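Local coordinates for protein serine protease inhibitor (PDB 3STO) that probably inhibits serine-type endopeptidases, as a member of the serpin family from the blood fluke Schistosoma haematobium, at residues T207-F212 against Q219-M224. Residues are numbered along the deposited sequence; the frame is centred on the assembly and turned at random.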
loop_
_atom_site.group_PDB
_atom_site.type_symbol
_atom_site.label_atom_id
_atom_site.label_comp_id
_atom_site.label_asym_id
_atom_site.label_seq_id
_atom_site.Cartn_x
_atom_site.Cartn_y
_atom_site.Cartn_z
ATOM N N THR A 207 -10.895 26.399 3.495
ATOM C CA THR A 207 -10.526 25.437 4.509
ATOM C C THR A 207 -10.753 26.111 5.862
ATOM O O THR A 207 -10.341 27.251 6.062
ATOM C CB THR A 207 -9.041 24.980 4.344
ATOM O OG1 THR A 207 -8.864 24.391 3.048
ATOM C CG2 THR A 207 -8.619 23.998 5.459
ATOM N N ARG A 208 -11.403 25.401 6.785
ATOM C CA ARG A 208 -11.716 25.978 8.082
ATOM C C ARG A 208 -11.761 24.913 9.208
ATOM O O ARG A 208 -11.875 23.711 8.939
ATOM C CB ARG A 208 -13.025 26.810 7.981
ATOM C CG ARG A 208 -14.326 26.007 8.122
ATOM C CD ARG A 208 -14.588 24.919 7.065
ATOM N NE ARG A 208 -15.905 24.320 7.321
ATOM C CZ ARG A 208 -17.055 24.765 6.808
ATOM N NH1 ARG A 208 -17.032 25.781 5.951
ATOM N NH2 ARG A 208 -18.223 24.193 7.142
ATOM N N LYS A 209 -11.633 25.356 10.459
ATOM C CA LYS A 209 -11.670 24.454 11.603
ATOM C C LYS A 209 -13.067 23.881 11.795
ATOM O O LYS A 209 -14.051 24.592 11.750
ATOM C CB LYS A 209 -11.244 25.173 12.888
ATOM C CG LYS A 209 -9.954 25.951 12.793
ATOM C CD LYS A 209 -8.762 25.104 13.037
ATOM C CE LYS A 209 -7.546 25.910 12.658
ATOM N NZ LYS A 209 -6.329 25.077 12.384
ATOM N N GLU A 210 -13.154 22.583 12.030
ATOM C CA GLU A 210 -14.453 21.964 12.195
ATOM C C GLU A 210 -14.315 20.748 13.114
ATOM O O GLU A 210 -13.254 20.150 13.193
ATOM C CB GLU A 210 -15.016 21.596 10.816
ATOM C CG GLU A 210 -16.378 20.889 10.802
ATOM C CD GLU A 210 -17.123 21.078 9.478
ATOM O OE1 GLU A 210 -16.889 22.119 8.822
ATOM O OE2 GLU A 210 -17.942 20.203 9.100
ATOM N N ASP A 211 -15.382 20.391 13.816
ATOM C CA ASP A 211 -15.352 19.219 14.677
ATOM C C ASP A 211 -15.317 17.899 13.932
ATOM O O ASP A 211 -16.020 17.720 12.942
ATOM C CB ASP A 211 -16.532 19.230 15.656
ATOM C CG ASP A 211 -16.160 19.848 16.986
ATOM O OD1 ASP A 211 -15.132 20.585 17.038
ATOM O OD2 ASP A 211 -16.887 19.593 17.970
ATOM N N PHE A 212 -14.518 16.965 14.433
ATOM C CA PHE A 212 -14.496 15.608 13.878
ATOM C C PHE A 212 -14.859 14.632 14.993
ATOM O O PHE A 212 -14.232 14.631 16.062
ATOM C CB PHE A 212 -13.121 15.289 13.261
ATOM C CG PHE A 212 -13.063 13.957 12.538
ATOM C CD1 PHE A 212 -12.819 12.778 13.240
ATOM C CD2 PHE A 212 -13.220 13.892 11.151
ATOM C CE1 PHE A 212 -12.769 11.575 12.591
ATOM C CE2 PHE A 212 -13.163 12.714 10.501
ATOM C CZ PHE A 212 -12.929 11.534 11.214
ATOM N N GLN A 219 -14.005 14.071 20.548
ATOM C CA GLN A 219 -14.109 14.896 19.353
ATOM C C GLN A 219 -12.835 15.675 19.189
ATOM O O GLN A 219 -12.176 15.998 20.160
ATOM C CB GLN A 219 -15.285 15.844 19.421
ATOM C CG GLN A 219 -16.619 15.135 19.375
ATOM C CD GLN A 219 -17.042 14.629 20.752
ATOM O OE1 GLN A 219 -16.846 13.454 21.088
ATOM N NE2 GLN A 219 -17.630 15.522 21.559
ATOM N N ILE A 220 -12.443 15.934 17.954
ATOM C CA ILE A 220 -11.303 16.813 17.749
ATOM C C ILE A 220 -11.651 17.884 16.723
ATOM O O ILE A 220 -12.704 17.866 16.049
ATOM C CB ILE A 220 -10.045 16.063 17.309
ATOM C CG1 ILE A 220 -10.319 15.258 16.034
ATOM C CG2 ILE A 220 -9.540 15.164 18.424
ATOM C CD1 ILE A 220 -9.068 14.743 15.391
ATOM N N THR A 221 -10.748 18.836 16.635
ATOM C CA THR A 221 -10.860 19.905 15.685
ATOM C C THR A 221 -9.866 19.582 14.581
ATOM O O THR A 221 -8.720 19.249 14.846
ATOM C CB THR A 221 -10.550 21.248 16.371
ATOM O OG1 THR A 221 -11.721 21.693 17.078
ATOM C CG2 THR A 221 -10.121 22.298 15.363
ATOM N N VAL A 222 -10.338 19.636 13.346
ATOM C CA VAL A 222 -9.528 19.338 12.186
ATOM C C VAL A 222 -9.546 20.530 11.244
ATOM O O VAL A 222 -10.428 21.392 11.334
ATOM C CB VAL A 222 -10.034 18.068 11.430
ATOM C CG1 VAL A 222 -9.875 16.832 12.279
ATOM C CG2 VAL A 222 -11.490 18.235 10.980
ATOM N N ASP A 223 -8.571 20.591 10.345
ATOM C CA ASP A 223 -8.662 21.533 9.248
ATOM C C ASP A 223 -9.516 20.905 8.156
ATOM O O ASP A 223 -9.114 19.923 7.551
ATOM C CB ASP A 223 -7.291 21.912 8.748
ATOM C CG ASP A 223 -6.492 22.704 9.778
ATOM O OD1 ASP A 223 -6.996 23.736 10.287
ATOM O OD2 ASP A 223 -5.348 22.298 10.064
HETATM N N MSE A 224 -10.717 21.451 7.957
HETATM C CA MSE A 224 -11.714 20.857 7.068
HETATM C C MSE A 224 -11.707 21.545 5.684
HETATM O O MSE A 224 -11.974 22.736 5.562
HETATM C CB MSE A 224 -13.099 20.913 7.728
HETATM C CG MSE A 224 -14.219 20.126 7.028
HETATM SE SE MSE A 224 -14.041 18.124 7.242
HETATM C CE MSE A 224 -14.909 17.952 9.031
#
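The selenomethionine Met224 bends its chain across the side chain of Glu210, its CB 3.7 Å from Glu210 CB and its terminal CE 3.7 Å from Glu210 CG. Glu210 is extended beyond CG, with CG anti to the backbone N (chi1 178°), and this stretches it over Met224 while sending the carboxylate toward Arg208. There Arg208 approaches side-on, NE and NH2 both reaching OE1 of Glu210, with NE 2.8 Å from OE1 and the oxygen lying in the guanidinium plane. The other oxygen, OE2, pairs with Arg294 of strand 287-305, so one carboxylate lies between two arginines whose close approach it would help to offset. Farther along the same face, CB of Phe212 packs 3.7 Å from Val222 CG1 and also touches CG1 of Ile220, and the Phe212 side chain leads away from strand 219-224 and touches Pro296 and Pro402. On the reverse face Lys209 and Asp223 run side by side in one direction, and Lys209 NZ meets Asp223 OD1 at 2.6 Å on its syn lone pair, a salt bridge. Lys209 CD also rests against the methyl CG2 of Thr221. Between these two faces, paired backbone hydrogen bonds join Arg208 with Met224, Glu210 with Val222 and Phe212 with Ile220; Val222 N reaches Glu210 O at 3.0 Å with an N-H...O angle of 169°. At the non-hydrogen-bonded positions, CA-H...O contacts run to carbonyls of the adjoining pairs, as from Lys209 CA to Val222 O. The strand directions differ by 147° in this twisted antiparallel beta hairpin, s4C and s3C in sheet C of the serpin fold.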